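Local atomic coordinates of alcohol dehydrogenase superfamily protein (Novosphingobium aromaticivorans, PDB entry 3GAZ), a protein that probably acts as an NADP-dependent oxidoreductase of the medium-chain dehydrogenase/reductase type, though its substrate is not established. Residues A90-T95 with E283-A288; L269-L272 with G277-H280. One frame throughout, in Å; residues are numbered along the deposited sequence.

Contact 1: residues A90-T95 with E283-A288; sequences AVFGLT and EMLREA
Gly93 and Leu285 have the nearest CA atoms, 7.1 Å apart, where strand 90-94 and helix 283-288 run past each other with 121° between their directions. Leu285 reaches from the helix to the strand, its CB directed at it and its CD1 resting on the backbone, 3.4 Å from Gly93 CA and 3.7 Å from Phe92 O. Glycine suits this place: a beta carbon at Gly93 would crowd against Leu285 CD1. The Phe92 ring slants across the Leu285 side chain, with CG between its own backbone N and carbonyl carbon (chi1 78°), a torsion that carries the ring out to the helix. Phe92 CZ lies 4.0 Å from Leu285 CB, while Leu285 O sits near the ring plane, 3.7 Å from that CZ, so that the C-H edge rather than the pi face meets the carbonyl. With an alanine here the ring is gone, and Leu285 would probably be left with a gap along its CB, beside Ala117 and Pro120. Arg286 leaves the helix with its CB directed away from the strand and forms a salt bridge to Glu283, NH1 to OE1 2.6 Å. Buried and without a hydrogen bond between them, strand and helix meet by shape and apolar fit, joining the sheet of the GroES-like domain to a helix that Met284 and Ala288 also pack against helix 132-145.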
ATOM      1  N   ALA A  90      22.836  -9.739 -11.689  1.00 14.98           N
ATOM      2  CA  ALA A  90      22.256 -10.526 -10.605  1.00 15.77           C
ATOM      3  C   ALA A  90      22.051  -9.546  -9.449  1.00 14.45           C
ATOM      4  O   ALA A  90      22.965  -8.793  -9.105  1.00 15.88           O
ATOM      5  CB  ALA A  90      23.208 -11.644 -10.188  1.00 13.20           C
ATOM      6  N   VAL A  91      20.860  -9.552  -8.852  1.00 14.56           N
ATOM      7  CA  VAL A  91      20.564  -8.638  -7.749  1.00 13.14           C
ATOM      8  C   VAL A  91      19.779  -9.280  -6.605  1.00 13.06           C
ATOM      9  O   VAL A  91      19.307 -10.410  -6.718  1.00 12.52           O
ATOM     10  CB  VAL A  91      19.740  -7.417  -8.240  1.00 12.85           C
ATOM     11  CG1 VAL A  91      20.515  -6.644  -9.306  1.00 13.78           C
ATOM     12  CG2 VAL A  91      18.392  -7.886  -8.781  1.00 14.32           C
ATOM     13  N   PHE A  92      19.655  -8.547  -5.500  1.00 12.35           N
ATOM     14  CA  PHE A  92      18.883  -9.005  -4.349  1.00 11.38           C
ATOM     15  C   PHE A  92      18.393  -7.783  -3.580  1.00 12.35           C
ATOM     16  O   PHE A  92      18.953  -6.692  -3.728  1.00 12.19           O
ATOM     17  CB  PHE A  92      19.711  -9.951  -3.451  1.00 11.93           C
ATOM     18  CG  PHE A  92      20.708  -9.263  -2.537  1.00 13.10           C
ATOM     19  CD1 PHE A  92      21.620  -8.332  -3.027  1.00 15.12           C
ATOM     20  CD2 PHE A  92      20.770  -9.610  -1.184  1.00 14.00           C
ATOM     21  CE1 PHE A  92      22.586  -7.756  -2.184  1.00 16.24           C
ATOM     22  CE2 PHE A  92      21.726  -9.045  -0.333  1.00 15.38           C
ATOM     23  CZ  PHE A  92      22.640  -8.113  -0.838  1.00 16.81           C
ATOM     24  N   GLY A  93      17.332  -7.948  -2.795  1.00 10.83           N
ATOM     25  CA  GLY A  93      16.828  -6.824  -2.029  1.00 12.25           C
ATOM     26  C   GLY A  93      15.490  -7.028  -1.349  1.00 12.24           C
ATOM     27  O   GLY A  93      14.822  -8.039  -1.551  1.00 11.68           O
ATOM     28  N   LEU A  94      15.126  -6.056  -0.516  1.00 12.51           N
ATOM     29  CA  LEU A  94      13.856  -6.040   0.205  1.00 11.86           C
ATOM     30  C   LEU A  94      13.010  -5.173  -0.710  1.00 12.85           C
ATOM     31  O   LEU A  94      13.218  -3.962  -0.785  1.00 12.07           O
ATOM     32  CB  LEU A  94      14.033  -5.373   1.571  1.00 11.82           C
ATOM     33  CG  LEU A  94      12.763  -5.023   2.356  1.00 10.32           C
ATOM     34  CD1 LEU A  94      11.821  -6.222   2.380  1.00 12.10           C
ATOM     35  CD2 LEU A  94      13.152  -4.596   3.773  1.00 10.70           C
ATOM     36  N   THR A  95      12.055  -5.790  -1.399  1.00 11.24           N
ATOM     37  CA  THR A  95      11.277  -5.063  -2.389  1.00 11.91           C
ATOM     38  C   THR A  95       9.763  -4.918  -2.272  1.00 12.89           C
ATOM     39  O   THR A  95       9.193  -4.011  -2.873  1.00 12.32           O
ATOM     40  CB  THR A  95      11.563  -5.657  -3.757  1.00 11.38           C
ATOM     41  OG1 THR A  95      10.996  -6.976  -3.811  1.00 12.13           O
ATOM     42  CG2 THR A  95      13.092  -5.770  -3.977  1.00  8.99           C
ATOM     43  N   GLU A 283      21.770   1.020  -0.411  1.00 19.49           N
ATOM     44  CA  GLU A 283      23.044   1.369   0.196  1.00 19.35           C
ATOM     45  C   GLU A 283      23.411   0.372   1.291  1.00 18.11           C
ATOM     46  O   GLU A 283      24.548  -0.092   1.353  1.00 18.13           O
ATOM     47  CB  GLU A 283      22.988   2.785   0.774  1.00 22.37           C
ATOM     48  CG  GLU A 283      22.910   3.888  -0.275  1.00 24.24           C
ATOM     49  CD  GLU A 283      24.076   3.855  -1.248  1.00 27.54           C
ATOM     50  OE1 GLU A 283      24.003   3.110  -2.249  1.00 29.02           O
ATOM     51  OE2 GLU A 283      25.072   4.568  -1.007  1.00 30.77           O
HETATM   52  N   MSE A 284      22.452   0.043   2.152  1.00 16.91           N
HETATM   53  CA  MSE A 284      22.709  -0.911   3.226  1.00 15.60           C
HETATM   54  C   MSE A 284      23.044  -2.290   2.646  1.00 16.13           C
HETATM   55  O   MSE A 284      23.907  -2.988   3.167  1.00 14.54           O
HETATM   56  CB  MSE A 284      21.503  -1.017   4.179  1.00 13.70           C
HETATM   57  CG  MSE A 284      21.348   0.155   5.173  1.00 11.40           C
HETATM   58 SE   MSE A 284      20.015  -0.050   6.415  1.00  4.21          SE
HETATM   59  CE  MSE A 284      18.559   0.291   5.367  1.00  9.65           C
ATOM     60  N   LEU A 285      22.372  -2.673   1.562  1.00 13.72           N
ATOM     61  CA  LEU A 285      22.633  -3.975   0.951  1.00 15.36           C
ATOM     62  C   LEU A 285      24.020  -4.020   0.310  1.00 16.28           C
ATOM     63  O   LEU A 285      24.588  -5.094   0.107  1.00 14.87           O
ATOM     64  CB  LEU A 285      21.537  -4.312  -0.069  1.00 13.82           C
ATOM     65  CG  LEU A 285      20.153  -4.512   0.573  1.00 14.57           C
ATOM     66  CD1 LEU A 285      19.129  -4.869  -0.492  1.00 14.82           C
ATOM     67  CD2 LEU A 285      20.222  -5.613   1.627  1.00 14.44           C
ATOM     68  N   ARG A 286      24.561  -2.846   0.004  1.00 15.67           N
ATOM     69  CA  ARG A 286      25.900  -2.744  -0.564  1.00 18.48           C
ATOM     70  C   ARG A 286      26.889  -3.013   0.567  1.00 18.02           C
ATOM     71  O   ARG A 286      27.957  -3.590   0.360  1.00 18.81           O
ATOM     72  CB  ARG A 286      26.122  -1.348  -1.143  1.00 20.17           C
ATOM     73  CG  ARG A 286      26.114  -1.326  -2.652  1.00 26.93           C
ATOM     74  CD  ARG A 286      25.419  -0.091  -3.175  1.00 29.67           C
ATOM     75  NE  ARG A 286      24.434  -0.483  -4.169  1.00 34.37           N
ATOM     76  CZ  ARG A 286      23.260   0.105  -4.349  1.00 33.08           C
ATOM     77  NH1 ARG A 286      22.895   1.139  -3.601  1.00 32.35           N
ATOM     78  NH2 ARG A 286      22.447  -0.358  -5.280  1.00 35.14           N
ATOM     79  N   GLU A 287      26.513  -2.590   1.769  1.00 17.99           N
ATOM     80  CA  GLU A 287      27.333  -2.813   2.953  1.00 20.05           C
ATOM     81  C   GLU A 287      27.382  -4.316   3.188  1.00 18.88           C
ATOM     82  O   GLU A 287      28.430  -4.874   3.490  1.00 18.67           O
ATOM     83  CB  GLU A 287      26.705  -2.144   4.176  1.00 21.27           C
ATOM     84  CG  GLU A 287      26.690  -0.632   4.156  1.00 25.80           C
ATOM     85  CD  GLU A 287      28.076  -0.035   4.271  1.00 29.37           C
ATOM     86  OE1 GLU A 287      28.989  -0.722   4.786  1.00 31.16           O
ATOM     87  OE2 GLU A 287      28.248   1.130   3.857  1.00 32.70           O
ATOM     88  N   ALA A 288      26.227  -4.961   3.047  1.00 17.13           N
ATOM     89  CA  ALA A 288      26.123  -6.402   3.243  1.00 16.17           C
ATOM     90  C   ALA A 288      27.027  -7.144   2.256  1.00 16.76           C
ATOM     91  O   ALA A 288      27.743  -8.069   2.635  1.00 16.00           O
ATOM     92  CB  ALA A 288      24.674  -6.842   3.069  1.00 16.78           C
TER

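Contact 2: residues L269-L272 with G277-H280; sequences LHTL and GLAH
Thr271 and Leu278 make the apolar part of this contact, methyl to methyl: Thr271 CG2 lies 3.6 Å from Leu278 CD1. Leu278 CD1 also presses on the backbone, 3.3 Å from Thr271 O. Leu278 reaches this spot with a chi1 of -104°, well off a staggered value, which suggests some strain accepted for the sake of the fit. Its burial continues against Arg114 and Leu115, while the Thr271 side chain also touches Phe281, one turn further along the second helix. A branched residue with one methyl and one hydroxyl serves Thr271 well. With CG2 anti to the backbone N and OG1 anti to the carbonyl carbon (chi1 -68°), the two branches part, the methyl going to Leu278 and the hydroxyl to a water.

The fold here is a tight helix-to-helix connection: helix 270-274 ends, a short turn follows, and helix 278-293 sets off. Gly277 stands just before the second helix with a positive phi of 75°, a conformation that favours glycine, and its O accepts a weak bond from His280 N in the first turn.

Polar contact across the turn is made through water. One molecule donates both hydrogens, to Thr271 OG1 at 2.6 Å and to Gly277 O at 2.8 Å, so the hydroxyl and the carbonyl, both acceptors here, are tied without touching. Thr271 OG1 has a further, weak hydrogen bond with Glu276 O inside the turn. This water also lies in the plane of the His280 imidazole, at the ring's edge, whereas NE2 of that ring makes a hydrogen bond with Asp144 OD2.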
ATOM      1  N   LEU A 269       9.945  -1.350   7.849  1.00 19.13           N
ATOM      2  CA  LEU A 269       8.868  -1.227   6.869  1.00 19.63           C
ATOM      3  C   LEU A 269       8.465   0.181   6.457  1.00 18.48           C
ATOM      4  O   LEU A 269       7.958   0.367   5.343  1.00 15.19           O
ATOM      5  CB  LEU A 269       7.615  -1.952   7.363  1.00 20.81           C
ATOM      6  CG  LEU A 269       7.745  -3.410   7.815  1.00 24.17           C
ATOM      7  CD1 LEU A 269       6.364  -3.980   8.097  1.00 23.99           C
ATOM      8  CD2 LEU A 269       8.445  -4.197   6.742  1.00 21.56           C
ATOM      9  N   HIS A 270       8.667   1.164   7.337  1.00 17.34           N
ATOM     10  CA  HIS A 270       8.269   2.535   7.017  1.00 15.61           C
ATOM     11  C   HIS A 270       8.747   2.981   5.647  1.00 15.67           C
ATOM     12  O   HIS A 270       8.006   3.617   4.899  1.00 15.33           O
ATOM     13  CB  HIS A 270       8.749   3.536   8.088  1.00 17.04           C
ATOM     14  CG  HIS A 270       8.298   4.949   7.837  1.00 18.98           C
ATOM     15  ND1 HIS A 270       9.103   5.890   7.236  1.00 22.67           N
ATOM     16  CD2 HIS A 270       7.097   5.546   8.028  1.00 19.95           C
ATOM     17  CE1 HIS A 270       8.417   7.009   7.060  1.00 22.07           C
ATOM     18  NE2 HIS A 270       7.198   6.824   7.530  1.00 21.88           N
ATOM     19  N   THR A 271       9.979   2.636   5.315  1.00 15.58           N
ATOM     20  CA  THR A 271      10.535   3.020   4.024  1.00 17.14           C
ATOM     21  C   THR A 271       9.675   2.572   2.857  1.00 16.81           C
ATOM     22  O   THR A 271       9.451   3.326   1.912  1.00 15.40           O
ATOM     23  CB  THR A 271      11.926   2.436   3.847  1.00 17.28           C
ATOM     24  OG1 THR A 271      12.804   3.073   4.775  1.00 16.42           O
ATOM     25  CG2 THR A 271      12.424   2.631   2.416  1.00 18.18           C
ATOM     26  N   LEU A 272       9.207   1.331   2.921  1.00 15.53           N
ATOM     27  CA  LEU A 272       8.369   0.788   1.857  1.00 16.25           C
ATOM     28  C   LEU A 272       6.918   1.233   1.940  1.00 16.75           C
ATOM     29  O   LEU A 272       6.245   1.345   0.926  1.00 17.20           O
ATOM     30  CB  LEU A 272       8.416  -0.742   1.868  1.00 17.26           C
ATOM     31  CG  LEU A 272       9.752  -1.453   1.578  1.00 18.51           C
ATOM     32  CD1 LEU A 272       9.584  -2.954   1.615  1.00 17.53           C
ATOM     33  CD2 LEU A 272      10.227  -1.058   0.210  1.00 20.02           C
ATOM     34  N   GLY A 277      13.340   7.459   1.834  1.00 22.52           N
ATOM     35  CA  GLY A 277      14.622   6.872   2.173  1.00 21.87           C
ATOM     36  C   GLY A 277      14.870   5.580   1.414  1.00 20.98           C
ATOM     37  O   GLY A 277      15.633   4.727   1.867  1.00 21.14           O
ATOM     38  N   LEU A 278      14.225   5.437   0.259  1.00 19.33           N
ATOM     39  CA  LEU A 278      14.371   4.237  -0.564  1.00 19.40           C
ATOM     40  C   LEU A 278      15.820   3.940  -0.923  1.00 18.78           C
ATOM     41  O   LEU A 278      16.235   2.783  -0.941  1.00 17.35           O
ATOM     42  CB  LEU A 278      13.556   4.368  -1.853  1.00 20.12           C
ATOM     43  CG  LEU A 278      12.247   3.577  -1.931  1.00 24.43           C
ATOM     44  CD1 LEU A 278      11.353   3.929  -0.751  1.00 23.92           C
ATOM     45  CD2 LEU A 278      11.549   3.879  -3.252  1.00 22.16           C
ATOM     46  N   ALA A 279      16.583   4.987  -1.218  1.00 18.44           N
ATOM     47  CA  ALA A 279      17.986   4.827  -1.590  1.00 18.70           C
ATOM     48  C   ALA A 279      18.829   4.200  -0.482  1.00 17.86           C
ATOM     49  O   ALA A 279      19.801   3.494  -0.756  1.00 19.47           O
ATOM     50  CB  ALA A 279      18.572   6.176  -1.989  1.00 19.30           C
ATOM     51  N   HIS A 280      18.461   4.465   0.767  1.00 18.34           N
ATOM     52  CA  HIS A 280      19.197   3.928   1.909  1.00 18.01           C
ATOM     53  C   HIS A 280      19.178   2.395   1.906  1.00 18.96           C
ATOM     54  O   HIS A 280      20.108   1.754   2.396  1.00 19.62           O
ATOM     55  CB  HIS A 280      18.590   4.464   3.211  1.00 18.38           C
ATOM     56  CG  HIS A 280      19.382   4.132   4.438  1.00 19.89           C
ATOM     57  ND1 HIS A 280      20.741   4.347   4.527  1.00 20.08           N
ATOM     58  CD2 HIS A 280      19.000   3.634   5.638  1.00 18.92           C
ATOM     59  CE1 HIS A 280      21.162   3.996   5.730  1.00 20.51           C
ATOM     60  NE2 HIS A 280      20.126   3.560   6.423  1.00 21.48           N
TER
HETATM   61  O   HOH W   1      15.286   3.829   4.532  1.00 18.82           O

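In the fold
Both contacts use helix 278-293: contact 2 forms at its start, contact 1 farther along it, with centres 12 Å apart. In sequence, the turn of contact 2 is nested inside the 187-residue span of chain that contact 1 closes, which includes the six-stranded parallel sheet of the nucleotide-binding type. The two meet where Leu94 CG lies 3.9 Å from Leu272 CD1, so strand 90-94 touches helix 270-274 as well as the helix that follows it. A bound calcium ion lies about 12 Å from the Leu94 side chain, too far for that side chain to bind it directly.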